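Local coordinates for protein TssK C (Escherichia coli, PDB 5M2Y) that forms the C-terminal domain of a type VI secretion baseplate protein that binds the membrane complex, and probably takes part in that binding, at residues Met14-Leu19 and Arg108-Thr113; Phe30-Arg35 and Val120-Phe125; Ser68-Arg73 and Phe91-Ser96; Val78-Pro83 and Phe125-Thr130. All coordinates share one frame; numbering follows the deposited sequence.

Contact 1 (Met14-Leu19 and Arg108-Thr113); sequences MWEGAL and RCTFYT
Trp-15 pairs with Phe-111, and Gly-17 with Cys-109, as antiparallel hydrogen-bonded pairs where strands 14-18 and 108-112 run with axes 4.6 Å apart and directions 163° from each other. Trp-15 N reaches Phe-111 O at 2.8 Å and Gly-17 N reaches Cys-109 O at 2.9 Å, each answered by a return bond. Beyond the end of strand 108-112, the Trp-15 indole NE1 gives its hydrogen to Thr-113 OG1 at 2.9 Å, the oxygen lying at the ring edge and in the ring plane; the rest of the indole packs on Leu-8 and Leu-122. On the other face, Met-14 bends at chi2 (-56°), and SD comes to the edge of the Tyr-112 ring, a Met-aromatic contact with SD 5.3 Å from the centroid of the Tyr-112 ring; SD also touches Tyr-112 CB. Glu-16 lies alongside Thr-110, CG against CG2, and its OE1 forms a salt bridge with Arg-108 NH1 at 3.1 Å. Arg-108 NH2 has a second partner in Pro-56 O. The two faces thus differ in chemistry: a partly exposed ion pair on one, and on the other a buried indole N-H that gives its hydrogen to the hydroxyl of Thr-113.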
loop_
_atom_site.group_PDB
_atom_site.type_symbol
_atom_site.label_atom_id
_atom_site.label_comp_id
_atom_site.label_asym_id
_atom_site.label_seq_id
_atom_site.Cartn_x
_atom_site.Cartn_y
_atom_site.Cartn_z
ATOM N N MET A 14 -4.333 -11.342 -1.723
ATOM C CA MET A 14 -3.081 -10.730 -1.276
ATOM C C MET A 14 -2.287 -10.064 -2.384
ATOM O O MET A 14 -2.223 -10.574 -3.497
ATOM C CB MET A 14 -2.187 -11.744 -0.550
ATOM C CG MET A 14 -2.798 -12.349 0.707
ATOM S SD MET A 14 -3.325 -11.142 1.949
ATOM C CE MET A 14 -1.781 -10.348 2.411
ATOM N N TRP A 15 -1.695 -8.911 -2.069
ATOM C CA TRP A 15 -0.838 -8.159 -2.979
ATOM C C TRP A 15 0.515 -8.054 -2.318
ATOM O O TRP A 15 0.590 -7.653 -1.163
ATOM C CB TRP A 15 -1.402 -6.764 -3.221
ATOM C CG TRP A 15 -2.754 -6.755 -3.880
ATOM C CD1 TRP A 15 -3.972 -6.914 -3.284
ATOM C CD2 TRP A 15 -3.024 -6.499 -5.259
ATOM N NE1 TRP A 15 -4.978 -6.827 -4.210
ATOM C CE2 TRP A 15 -4.428 -6.560 -5.432
ATOM C CE3 TRP A 15 -2.219 -6.226 -6.367
ATOM C CZ2 TRP A 15 -5.037 -6.338 -6.661
ATOM C CZ3 TRP A 15 -2.820 -6.030 -7.591
ATOM C CH2 TRP A 15 -4.215 -6.085 -7.733
ATOM N N GLU A 16 1.580 -8.441 -3.018
ATOM C CA GLU A 16 2.923 -8.391 -2.431
ATOM C C GLU A 16 3.868 -7.571 -3.276
ATOM O O GLU A 16 3.915 -7.750 -4.482
ATOM C CB GLU A 16 3.468 -9.813 -2.205
ATOM C CG GLU A 16 4.793 -9.854 -1.472
ATOM C CD GLU A 16 5.229 -11.237 -1.003
ATOM O OE1 GLU A 16 4.370 -12.088 -0.697
ATOM O OE2 GLU A 16 6.454 -11.429 -0.874
ATOM N N GLY A 17 4.629 -6.707 -2.619
ATOM C CA GLY A 17 5.624 -5.852 -3.247
ATOM C C GLY A 17 6.995 -6.055 -2.643
ATOM O O GLY A 17 7.111 -6.233 -1.434
ATOM N N ALA A 18 8.043 -6.045 -3.486
ATOM C CA ALA A 18 9.428 -6.195 -3.037
ATOM C C ALA A 18 9.986 -4.810 -2.743
ATOM O O ALA A 18 9.802 -3.891 -3.546
ATOM C CB ALA A 18 10.268 -6.891 -4.105
ATOM N N LEU A 19 10.622 -4.652 -1.576
ATOM C CA LEU A 19 11.187 -3.374 -1.154
ATOM C C LEU A 19 12.717 -3.449 -1.078
ATOM O O LEU A 19 13.299 -3.037 -0.084
ATOM C CB LEU A 19 10.585 -2.950 0.202
ATOM C CG LEU A 19 9.070 -2.791 0.278
ATOM C CD1 LEU A 19 8.637 -2.608 1.725
ATOM C CD2 LEU A 19 8.573 -1.634 -0.641
ATOM N N ARG A 108 9.976 -6.322 2.090
ATOM C CA ARG A 108 8.680 -6.710 1.561
ATOM C C ARG A 108 7.496 -6.028 2.225
ATOM O O ARG A 108 7.552 -5.652 3.394
ATOM C CB ARG A 108 8.552 -8.214 1.815
ATOM C CG ARG A 108 7.448 -8.940 1.091
ATOM C CD ARG A 108 7.645 -10.418 1.326
ATOM N NE ARG A 108 7.386 -10.817 2.696
ATOM C CZ ARG A 108 6.353 -11.559 3.091
ATOM N NH1 ARG A 108 5.465 -11.987 2.204
ATOM N NH2 ARG A 108 6.214 -11.868 4.362
ATOM N N CYS A 109 6.401 -5.926 1.470
ATOM C CA CYS A 109 5.143 -5.440 2.013
ATOM C C CYS A 109 4.003 -6.247 1.405
ATOM O O CYS A 109 4.123 -6.728 0.279
ATOM C CB CYS A 109 4.970 -3.941 1.800
ATOM S SG CYS A 109 4.866 -3.449 0.067
ATOM N N THR A 110 2.922 -6.429 2.159
ATOM C CA THR A 110 1.764 -7.182 1.689
ATOM C C THR A 110 0.493 -6.451 2.056
ATOM O O THR A 110 0.443 -5.781 3.082
ATOM C CB THR A 110 1.713 -8.613 2.246
ATOM O OG1 THR A 110 1.472 -8.573 3.638
ATOM C CG2 THR A 110 2.968 -9.424 1.964
ATOM N N PHE A 111 -0.525 -6.574 1.203
ATOM C CA PHE A 111 -1.827 -5.959 1.438
ATOM C C PHE A 111 -2.921 -6.939 1.139
ATOM O O PHE A 111 -2.884 -7.637 0.131
ATOM C CB PHE A 111 -2.028 -4.695 0.583
ATOM C CG PHE A 111 -0.935 -3.675 0.742
ATOM C CD1 PHE A 111 -0.998 -2.717 1.743
ATOM C CD2 PHE A 111 0.166 -3.683 -0.103
ATOM C CE1 PHE A 111 0.032 -1.788 1.894
ATOM C CE2 PHE A 111 1.188 -2.758 0.044
ATOM C CZ PHE A 111 1.115 -1.810 1.036
ATOM N N TYR A 112 -3.893 -6.978 2.028
ATOM C CA TYR A 112 -5.060 -7.810 1.886
ATOM C C TYR A 112 -6.175 -6.927 1.382
ATOM O O TYR A 112 -6.434 -5.867 1.951
ATOM C CB TYR A 112 -5.442 -8.439 3.239
ATOM C CG TYR A 112 -6.845 -8.999 3.288
ATOM C CD1 TYR A 112 -7.199 -10.099 2.513
ATOM C CD2 TYR A 112 -7.805 -8.445 4.117
ATOM C CE1 TYR A 112 -8.484 -10.620 2.550
ATOM C CE2 TYR A 112 -9.094 -8.966 4.172
ATOM C CZ TYR A 112 -9.426 -10.051 3.380
ATOM O OH TYR A 112 -10.678 -10.610 3.442
ATOM N N THR A 113 -6.835 -7.378 0.318
ATOM C CA THR A 113 -7.993 -6.685 -0.227
ATOM C C THR A 113 -9.121 -7.707 -0.263
ATOM O O THR A 113 -9.025 -8.658 -1.033
ATOM C CB THR A 113 -7.702 -6.072 -1.600
ATOM O OG1 THR A 113 -7.269 -7.080 -2.505
ATOM C CG2 THR A 113 -6.680 -4.937 -1.542
#

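Contact 2 (Phe30-Arg35 and Val120-Phe125); sequences FWLSVR and VKLELF
Trp-31, Ser-33 and Arg-35 pair with Phe-125, Glu-123 and Lys-121 inside the antiparallel sheet at the heart of this TssK domain, where strands 28-35 and 121-128 are neighbours away from either edge. Each pair exchanges two backbone bonds, among them Ser-33 N to Glu-123 O at 2.9 Å, and the short segments run 158° apart in direction. On the face that carries Leu-32 and Leu-124, the isobutyl groups meet obliquely, Leu-32 CD2 lying 3.8 Å from Leu-124 CD1. Leu-32 and Val-34 also pack against Phe-47 of helix 40-50, which lies on this side of the sheet. The other face is aromatic at the Trp-31 and Phe-125 end and charged at the Arg-35 and Lys-121 end. Arg-35 and Lys-121 lie side by side pointing the same way, with Arg-35 NH1 against Lys-121 CG at 3.2 Å. Lys-121 bends at chi2 (53°), which places CD; NZ donates to Leu-122 O at 2.8 Å and does not touch the guanidinium. The guanidinium makes a long salt bridge, Arg-35 NH2 to Glu-123 OE1 at 3.7 Å, with the two planes nearly perpendicular, 87° apart. Asn-88 ties this face together from outside, accepting from Arg-35 NE with OD1 and bonding Ser-33 OG through ND2. On the same face Ser-33 CB meets the edge of the Phe-125 ring in its plane, 3.9 Å from CE1. A water beside Arg-35 bridges the strands, donating to Ser-33 O at 2.7 Å and to Lys-121 O at 2.9 Å.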
loop_
_atom_site.group_PDB
_atom_site.type_symbol
_atom_site.label_atom_id
_atom_site.label_comp_id
_atom_site.label_asym_id
_atom_site.label_seq_id
_atom_site.Cartn_x
_atom_site.Cartn_y
_atom_site.Cartn_z
ATOM N N PHE A 30 4.936 6.236 1.282
ATOM C CA PHE A 30 4.216 5.372 0.358
ATOM C C PHE A 30 2.770 5.753 0.125
ATOM O O PHE A 30 2.102 6.258 1.019
ATOM C CB PHE A 30 4.295 3.928 0.864
ATOM C CG PHE A 30 5.694 3.370 0.976
ATOM C CD1 PHE A 30 6.457 3.589 2.114
ATOM C CD2 PHE A 30 6.235 2.606 -0.042
ATOM C CE1 PHE A 30 7.742 3.083 2.218
ATOM C CE2 PHE A 30 7.529 2.097 0.067
ATOM C CZ PHE A 30 8.267 2.328 1.204
ATOM N N TRP A 31 2.296 5.489 -1.097
ATOM C CA TRP A 31 0.915 5.724 -1.508
ATOM C C TRP A 31 0.396 4.569 -2.323
ATOM O O TRP A 31 1.123 3.988 -3.129
ATOM C CB TRP A 31 0.776 6.976 -2.388
ATOM C CG TRP A 31 0.807 8.262 -1.651
ATOM C CD1 TRP A 31 -0.254 9.020 -1.265
ATOM C CD2 TRP A 31 1.981 8.974 -1.254
ATOM N NE1 TRP A 31 0.180 10.153 -0.624
ATOM C CE2 TRP A 31 1.552 10.144 -0.592
ATOM C CE3 TRP A 31 3.354 8.737 -1.385
ATOM C CZ2 TRP A 31 2.457 11.054 -0.045
ATOM C CZ3 TRP A 31 4.242 9.634 -0.849
ATOM C CH2 TRP A 31 3.800 10.795 -0.215
ATOM N N LEU A 32 -0.888 4.295 -2.156
ATOM C CA LEU A 32 -1.605 3.303 -2.937
ATOM C C LEU A 32 -2.535 4.004 -3.923
ATOM O O LEU A 32 -3.190 4.989 -3.576
ATOM C CB LEU A 32 -2.427 2.384 -2.015
ATOM C CG LEU A 32 -1.677 1.329 -1.209
ATOM C CD1 LEU A 32 -2.590 0.692 -0.172
ATOM C CD2 LEU A 32 -1.039 0.272 -2.126
ATOM N N SER A 33 -2.559 3.507 -5.154
ATOM C CA SER A 33 -3.471 3.986 -6.200
ATOM C C SER A 33 -4.422 2.812 -6.426
ATOM O O SER A 33 -3.959 1.688 -6.611
ATOM C CB SER A 33 -2.712 4.349 -7.472
ATOM O OG SER A 33 -3.583 4.512 -8.574
ATOM N N VAL A 34 -5.727 3.049 -6.263
ATOM C CA VAL A 34 -6.732 1.986 -6.294
ATOM C C VAL A 34 -7.830 2.221 -7.320
ATOM O O VAL A 34 -8.388 3.305 -7.393
ATOM C CB VAL A 34 -7.364 1.799 -4.879
ATOM C CG1 VAL A 34 -8.236 0.549 -4.801
ATOM C CG2 VAL A 34 -6.302 1.793 -3.780
ATOM N N ARG A 35 -8.128 1.179 -8.087
ATOM C CA ARG A 35 -9.242 1.180 -9.019
ATOM C C ARG A 35 -10.082 -0.017 -8.661
ATOM O O ARG A 35 -9.569 -1.054 -8.230
ATOM C CB ARG A 35 -8.823 1.190 -10.491
ATOM C CG ARG A 35 -7.878 0.097 -10.909
ATOM C CD ARG A 35 -7.299 0.394 -12.281
ATOM N NE ARG A 35 -6.344 1.503 -12.251
ATOM C CZ ARG A 35 -5.035 1.354 -12.062
ATOM N NH1 ARG A 35 -4.519 0.150 -11.878
ATOM N NH2 ARG A 35 -4.242 2.412 -12.058
ATOM N N VAL A 120 -10.762 -5.279 -7.663
ATOM C CA VAL A 120 -9.781 -4.284 -7.225
ATOM C C VAL A 120 -8.394 -4.447 -7.896
ATOM O O VAL A 120 -7.924 -5.557 -8.155
ATOM C CB VAL A 120 -9.702 -4.234 -5.673
ATOM C CG1 VAL A 120 -9.056 -5.491 -5.113
ATOM C CG2 VAL A 120 -8.998 -2.965 -5.169
ATOM N N LYS A 121 -7.774 -3.306 -8.203
ATOM C CA LYS A 121 -6.413 -3.242 -8.720
ATOM C C LYS A 121 -5.660 -2.178 -7.937
ATOM O O LYS A 121 -6.145 -1.065 -7.759
ATOM C CB LYS A 121 -6.343 -3.068 -10.254
ATOM C CG LYS A 121 -4.956 -2.834 -10.882
ATOM C CD LYS A 121 -3.883 -3.846 -10.523
ATOM C CE LYS A 121 -2.519 -3.317 -10.880
ATOM N NZ LYS A 121 -1.420 -3.993 -10.151
ATOM N N LEU A 122 -4.498 -2.576 -7.426
ATOM C CA LEU A 122 -3.609 -1.748 -6.609
ATOM C C LEU A 122 -2.281 -1.466 -7.290
ATOM O O LEU A 122 -1.697 -2.354 -7.897
ATOM C CB LEU A 122 -3.280 -2.486 -5.311
ATOM C CG LEU A 122 -4.208 -2.417 -4.113
ATOM C CD1 LEU A 122 -5.637 -2.774 -4.407
ATOM C CD2 LEU A 122 -3.590 -3.168 -2.929
ATOM N N GLU A 123 -1.770 -0.261 -7.093
ATOM C CA GLU A 123 -0.436 0.129 -7.527
ATOM C C GLU A 123 0.206 0.855 -6.340
ATOM O O GLU A 123 -0.481 1.623 -5.664
ATOM C CB GLU A 123 -0.462 0.975 -8.799
ATOM C CG GLU A 123 -0.880 0.178 -10.023
ATOM C CD GLU A 123 -0.714 0.887 -11.364
ATOM O OE1 GLU A 123 -0.629 2.128 -11.382
ATOM O OE2 GLU A 123 -0.680 0.184 -12.397
ATOM N N LEU A 124 1.488 0.552 -6.033
ATOM C CA LEU A 124 2.183 1.166 -4.904
ATOM C C LEU A 124 3.317 2.020 -5.431
ATOM O O LEU A 124 4.062 1.588 -6.307
ATOM C CB LEU A 124 2.714 0.082 -3.945
ATOM C CG LEU A 124 3.517 0.534 -2.716
ATOM C CD1 LEU A 124 2.644 1.258 -1.702
ATOM C CD2 LEU A 124 4.180 -0.657 -2.053
ATOM N N PHE A 125 3.360 3.277 -4.952
ATOM C CA PHE A 125 4.369 4.286 -5.279
ATOM C C PHE A 125 5.042 4.758 -3.985
ATOM O O PHE A 125 4.380 4.909 -2.961
ATOM C CB PHE A 125 3.716 5.522 -5.922
ATOM C CG PHE A 125 3.012 5.321 -7.235
ATOM C CD1 PHE A 125 1.671 4.975 -7.278
ATOM C CD2 PHE A 125 3.676 5.540 -8.436
ATOM C CE1 PHE A 125 1.022 4.789 -8.500
ATOM C CE2 PHE A 125 3.024 5.366 -9.658
ATOM C CZ PHE A 125 1.701 4.993 -9.684
HETATM O O HOH W 1 -4.362 0.784 -9.168
#

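Contact 3 (Ser68-Arg73 and Phe91-Ser96); sequences SGVIIR and FALDLS
Asp-94 OD2 is gripped by two nitrogens of Arg-73, NE and NH2, each 2.9 Å from that one oxygen, in a side-on salt bridge across the last two strands of the antiparallel sheet, 89-95 and the outermost 70-75. OD2 offers its anti lone pair to NE, whereas NH2 meets the same oxygen on the anti side but 26° out of the carboxylate plane. OD2 itself sits in the guanidinium plane, and the two flat groups are turned 53° from each other. The chain is extended, NE anti to CB at chi3 -172°, and the guanidinium reaches diagonally across to Asp-94 on the neighbouring strand. There Ile-71 CG2 lies over the centre of one guanidinium face, 3.8 Å above its plane. Below the ion pair the backbones are joined tightly, Asp-94 N bonding Ile-71 O at 2.7 Å, and Arg-73 and Ala-92 exchange two further bonds. The opposite face is apolar. Ile-72 packs its CG2 on Phe-91 CB at 3.6 Å and its CG1 beside Leu-93 CD2 at 3.8 Å, while Val-70 CG2 lies alongside Leu-95 CD2 at 3.8 Å. Phe-47 of helix 40-50 touches both Ile-72 and Phe-91 here, and Met-103 of helix 97-106 reaches Leu-95. Ser-96 stands at the N-cap of helix 97-106, with OG bonded to Ala-99 N. Its own backbone N bonds Gly-69 O at 2.9 Å; Gly-69 has a positive phi, a conformation that suits glycine.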
loop_
_atom_site.group_PDB
_atom_site.type_symbol
_atom_site.label_atom_id
_atom_site.label_comp_id
_atom_site.label_asym_id
_atom_site.label_seq_id
_atom_site.Cartn_x
_atom_site.Cartn_y
_atom_site.Cartn_z
ATOM N N SER A 68 0.568 -4.038 12.430
ATOM C CA SER A 68 -0.083 -2.912 13.085
ATOM C C SER A 68 0.724 -1.630 12.808
ATOM O O SER A 68 1.874 -1.698 12.380
ATOM C CB SER A 68 -0.231 -3.168 14.582
ATOM O OG SER A 68 1.023 -3.186 15.227
ATOM N N GLY A 69 0.083 -0.484 13.020
ATOM C CA GLY A 69 0.696 0.822 12.807
ATOM C C GLY A 69 0.635 1.327 11.378
ATOM O O GLY A 69 1.428 2.189 10.987
ATOM N N VAL A 70 -0.304 0.778 10.585
ATOM C CA VAL A 70 -0.515 1.185 9.207
ATOM C C VAL A 70 -1.885 1.852 9.147
ATOM O O VAL A 70 -2.895 1.203 9.411
ATOM C CB VAL A 70 -0.386 0.010 8.214
ATOM C CG1 VAL A 70 -0.562 0.478 6.773
ATOM C CG2 VAL A 70 0.942 -0.709 8.386
ATOM N N ILE A 71 -1.906 3.165 8.874
ATOM C CA ILE A 71 -3.152 3.902 8.757
ATOM C C ILE A 71 -3.251 4.324 7.308
ATOM O O ILE A 71 -2.367 4.998 6.801
ATOM C CB ILE A 71 -3.261 5.112 9.717
ATOM C CG1 ILE A 71 -3.082 4.685 11.172
ATOM C CG2 ILE A 71 -4.612 5.821 9.538
ATOM C CD1 ILE A 71 -2.786 5.847 12.145
ATOM N N ILE A 72 -4.312 3.888 6.642
ATOM C CA ILE A 72 -4.557 4.220 5.248
ATOM C C ILE A 72 -5.420 5.471 5.242
ATOM O O ILE A 72 -6.506 5.470 5.802
ATOM C CB ILE A 72 -5.181 3.018 4.494
ATOM C CG1 ILE A 72 -4.182 1.835 4.462
ATOM C CG2 ILE A 72 -5.604 3.424 3.082
ATOM C CD1 ILE A 72 -4.759 0.501 3.964
ATOM N N ARG A 73 -4.907 6.549 4.652
ATOM C CA ARG A 73 -5.657 7.803 4.608
ATOM C C ARG A 73 -5.973 8.216 3.183
ATOM O O ARG A 73 -5.054 8.300 2.363
ATOM C CB ARG A 73 -4.886 8.939 5.285
ATOM C CG ARG A 73 -4.431 8.656 6.689
ATOM C CD ARG A 73 -4.032 9.931 7.398
ATOM N NE ARG A 73 -3.406 9.662 8.692
ATOM C CZ ARG A 73 -4.082 9.554 9.826
ATOM N NH1 ARG A 73 -5.392 9.710 9.854
ATOM N NH2 ARG A 73 -3.425 9.301 10.954
ATOM N N PHE A 91 -4.437 6.892 -1.762
ATOM C CA PHE A 91 -4.334 6.774 -0.317
ATOM C C PHE A 91 -2.899 6.809 0.139
ATOM O O PHE A 91 -2.047 6.193 -0.477
ATOM C CB PHE A 91 -4.965 5.460 0.170
ATOM C CG PHE A 91 -6.392 5.224 -0.262
ATOM C CD1 PHE A 91 -6.676 4.641 -1.484
ATOM C CD2 PHE A 91 -7.455 5.589 0.556
ATOM C CE1 PHE A 91 -8.002 4.461 -1.898
ATOM C CE2 PHE A 91 -8.782 5.400 0.141
ATOM C CZ PHE A 91 -9.050 4.837 -1.086
ATOM N N ALA A 92 -2.639 7.509 1.224
ATOM C CA ALA A 92 -1.314 7.530 1.810
ATOM C C ALA A 92 -1.219 6.452 2.856
ATOM O O ALA A 92 -2.195 6.161 3.534
ATOM C CB ALA A 92 -1.060 8.867 2.471
ATOM N N LEU A 93 -0.032 5.854 2.982
ATOM C CA LEU A 93 0.222 4.911 4.054
ATOM C C LEU A 93 0.892 5.710 5.172
ATOM O O LEU A 93 2.012 6.189 5.014
ATOM C CB LEU A 93 1.117 3.757 3.609
ATOM C CG LEU A 93 0.604 2.850 2.491
ATOM C CD1 LEU A 93 1.574 1.708 2.284
ATOM C CD2 LEU A 93 -0.801 2.303 2.792
ATOM N N ASP A 94 0.155 5.929 6.258
ATOM C CA ASP A 94 0.664 6.645 7.419
ATOM C C ASP A 94 1.246 5.537 8.299
ATOM O O ASP A 94 0.517 4.832 8.996
ATOM C CB ASP A 94 -0.452 7.433 8.130
ATOM C CG ASP A 94 0.044 8.373 9.218
ATOM O OD1 ASP A 94 1.240 8.316 9.559
ATOM O OD2 ASP A 94 -0.779 9.136 9.760
ATOM N N LEU A 95 2.566 5.353 8.200
ATOM C CA LEU A 95 3.274 4.303 8.914
ATOM C C LEU A 95 3.883 4.746 10.228
ATOM O O LEU A 95 4.481 5.817 10.314
ATOM C CB LEU A 95 4.370 3.707 8.027
ATOM C CG LEU A 95 3.962 3.200 6.620
ATOM C CD1 LEU A 95 5.189 2.870 5.762
ATOM C CD2 LEU A 95 3.003 2.014 6.712
ATOM N N SER A 96 3.760 3.888 11.244
ATOM C CA SER A 96 4.401 4.085 12.545
ATOM C C SER A 96 5.896 3.790 12.327
ATOM O O SER A 96 6.275 3.251 11.281
ATOM C CB SER A 96 3.823 3.122 13.579
ATOM O OG SER A 96 4.223 1.784 13.352
#

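Contact 4 (Val78-Pro83 and Phe125-Thr130); sequences VPAAIP and FAVLRT
Ile-82 lies over one face of the Phe-125 ring, the two side chains meeting obliquely. Both methyl groups come from the same side: CG2 makes an off-centre CH-pi contact, 4.3 Å from the centroid of Phe-125 and 28° off its normal, while CD1 stands 4.1 Å above the Phe-125 plane, displaced toward the rim. At chi1 67° Ile-82 CG1 takes the crowded position between backbone N and carbonyl carbon; CG2, anti to the carbonyl carbon, lies 3.9 Å from Phe-125 CD2. Pro-83 adds its CD, 4.2 Å from Phe-125 CE2. The ring also meets Phe-5 edge-to-face, which joins it to strand 3-11.

The segment 78-83 belongs to the long connection between the outermost strand 70-75 and its neighbour 89-95, and here it folds back over the C-terminal half of strand 121-128. No hydrogen bond crosses the contact; only apolar side chains meet. Pro-79 is the centre of an inverse gamma turn, with a weak bond from Ala-80 N to Val-78 O, and the turn presents Val-78 and Ala-80 to one branch of Val-127. That branch, CG2, is anti to the carbonyl carbon; it approaches Ala-80 CB at 4.0 Å and Val-78 CG1 more loosely at 4.4 Å. Trp-31 of strand 28-35 touches Val-78, Pro-79 and Val-127, and Tyr-90 touches Val-78 and Ile-82.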
loop_
_atom_site.group_PDB
_atom_site.type_symbol
_atom_site.label_atom_id
_atom_site.label_comp_id
_atom_site.label_asym_id
_atom_site.label_seq_id
_atom_site.Cartn_x
_atom_site.Cartn_y
_atom_site.Cartn_z
ATOM N N VAL A 78 -1.381 12.506 -4.964
ATOM C CA VAL A 78 -0.040 12.076 -4.594
ATOM C C VAL A 78 0.874 13.282 -4.912
ATOM O O VAL A 78 0.757 13.865 -5.996
ATOM C CB VAL A 78 0.366 10.762 -5.314
ATOM C CG1 VAL A 78 1.829 10.398 -5.067
ATOM C CG2 VAL A 78 -0.554 9.616 -4.911
ATOM N N PRO A 79 1.732 13.711 -3.958
ATOM C CA PRO A 79 2.584 14.891 -4.193
ATOM C C PRO A 79 3.795 14.619 -5.092
ATOM O O PRO A 79 4.941 14.870 -4.700
ATOM C CB PRO A 79 2.999 15.291 -2.778
ATOM C CG PRO A 79 3.068 14.003 -2.055
ATOM C CD PRO A 79 1.973 13.142 -2.618
ATOM N N ALA A 80 3.524 14.121 -6.309
ATOM C CA ALA A 80 4.530 13.784 -7.312
ATOM C C ALA A 80 3.863 13.494 -8.648
ATOM O O ALA A 80 2.668 13.187 -8.684
ATOM C CB ALA A 80 5.326 12.573 -6.861
ATOM N N ALA A 81 4.645 13.575 -9.743
ATOM C CA ALA A 81 4.173 13.326 -11.101
ATOM C C ALA A 81 4.045 11.831 -11.336
ATOM O O ALA A 81 5.045 11.116 -11.411
ATOM C CB ALA A 81 5.123 13.955 -12.112
ATOM N N ILE A 82 2.791 11.357 -11.393
ATOM C CA ILE A 82 2.461 9.949 -11.598
ATOM C C ILE A 82 1.377 9.797 -12.685
ATOM O O ILE A 82 0.642 10.760 -12.944
ATOM C CB ILE A 82 2.043 9.250 -10.269
ATOM C CG1 ILE A 82 0.716 9.787 -9.725
ATOM C CG2 ILE A 82 3.146 9.297 -9.210
ATOM C CD1 ILE A 82 -0.074 8.795 -8.925
ATOM N N PRO A 83 1.262 8.603 -13.321
ATOM C CA PRO A 83 0.217 8.405 -14.341
ATOM C C PRO A 83 -1.174 8.735 -13.802
ATOM O O PRO A 83 -1.530 8.297 -12.711
ATOM C CB PRO A 83 0.349 6.927 -14.691
ATOM C CG PRO A 83 1.775 6.620 -14.421
ATOM C CD PRO A 83 2.107 7.399 -13.190
ATOM N N PHE A 125 3.360 3.277 -4.952
ATOM C CA PHE A 125 4.369 4.286 -5.279
ATOM C C PHE A 125 5.042 4.758 -3.985
ATOM O O PHE A 125 4.380 4.909 -2.961
ATOM C CB PHE A 125 3.716 5.522 -5.922
ATOM C CG PHE A 125 3.012 5.321 -7.235
ATOM C CD1 PHE A 125 1.671 4.975 -7.278
ATOM C CD2 PHE A 125 3.676 5.540 -8.436
ATOM C CE1 PHE A 125 1.022 4.789 -8.500
ATOM C CE2 PHE A 125 3.024 5.366 -9.658
ATOM C CZ PHE A 125 1.701 4.993 -9.684
ATOM N N ALA A 126 6.350 5.019 -4.052
ATOM C CA ALA A 126 7.110 5.608 -2.956
ATOM C C ALA A 126 7.694 6.909 -3.478
ATOM O O ALA A 126 8.182 6.966 -4.614
ATOM C CB ALA A 126 8.217 4.683 -2.483
ATOM N N VAL A 127 7.588 7.932 -2.672
ATOM C CA VAL A 127 8.140 9.212 -3.020
ATOM C C VAL A 127 9.357 9.364 -2.141
ATOM O O VAL A 127 9.261 9.299 -0.973
ATOM C CB VAL A 127 7.149 10.336 -2.806
ATOM C CG1 VAL A 127 7.775 11.686 -3.044
ATOM C CG2 VAL A 127 5.983 10.154 -3.739
ATOM N N LEU A 128 10.513 9.493 -2.757
ATOM C CA LEU A 128 11.731 9.629 -1.995
ATOM C C LEU A 128 11.858 10.995 -1.338
ATOM O O LEU A 128 11.607 11.994 -1.940
ATOM C CB LEU A 128 12.951 9.330 -2.861
ATOM C CG LEU A 128 12.907 7.993 -3.554
ATOM C CD1 LEU A 128 14.076 7.712 -4.461
ATOM C CD2 LEU A 128 12.721 6.861 -2.574
ATOM N N ARG A 129 12.254 11.003 -0.084
ATOM C CA ARG A 129 12.431 12.237 0.647
ATOM C C ARG A 129 13.787 12.851 0.362
ATOM O O ARG A 129 14.779 12.139 0.266
ATOM C CB ARG A 129 12.263 11.994 2.163
ATOM C CG ARG A 129 10.887 11.505 2.531
ATOM C CD ARG A 129 10.612 11.402 3.990
ATOM N NE ARG A 129 11.442 10.400 4.614
ATOM C CZ ARG A 129 11.015 9.506 5.491
ATOM N NH1 ARG A 129 9.768 9.471 5.856
ATOM N NH2 ARG A 129 11.869 8.671 6.041
ATOM N N THR A 130 13.788 14.165 0.220
ATOM C CA THR A 130 14.976 15.016 -0.018
ATOM C C THR A 130 16.256 14.382 -0.620
ATOM O O THR A 130 17.174 13.988 0.092
ATOM C CB THR A 130 15.304 15.837 1.231
#

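In the fold
From the N terminus, strands 14-18 and 28-35 find their partners late in the chain. Contact 3 joins 68-73 to 91-96, closing a short loop nested inside those of contacts 1 and 2; 78-83 lies within it. Contact 1 closes at 108-113 and contact 2 at 120-125, so their loops cross. Contact 4 closes last, on the end of strand 121-128, and crosses all three others. Strands 28-35 and 89-95 are sheet neighbours, which joins contact 2 to contact 3, and Phe-125 is common to contacts 2 and 4. Trp-15 packs against Val-120, and Phe-111 on Leu-93, linking contact 1 to contacts 2 and 3.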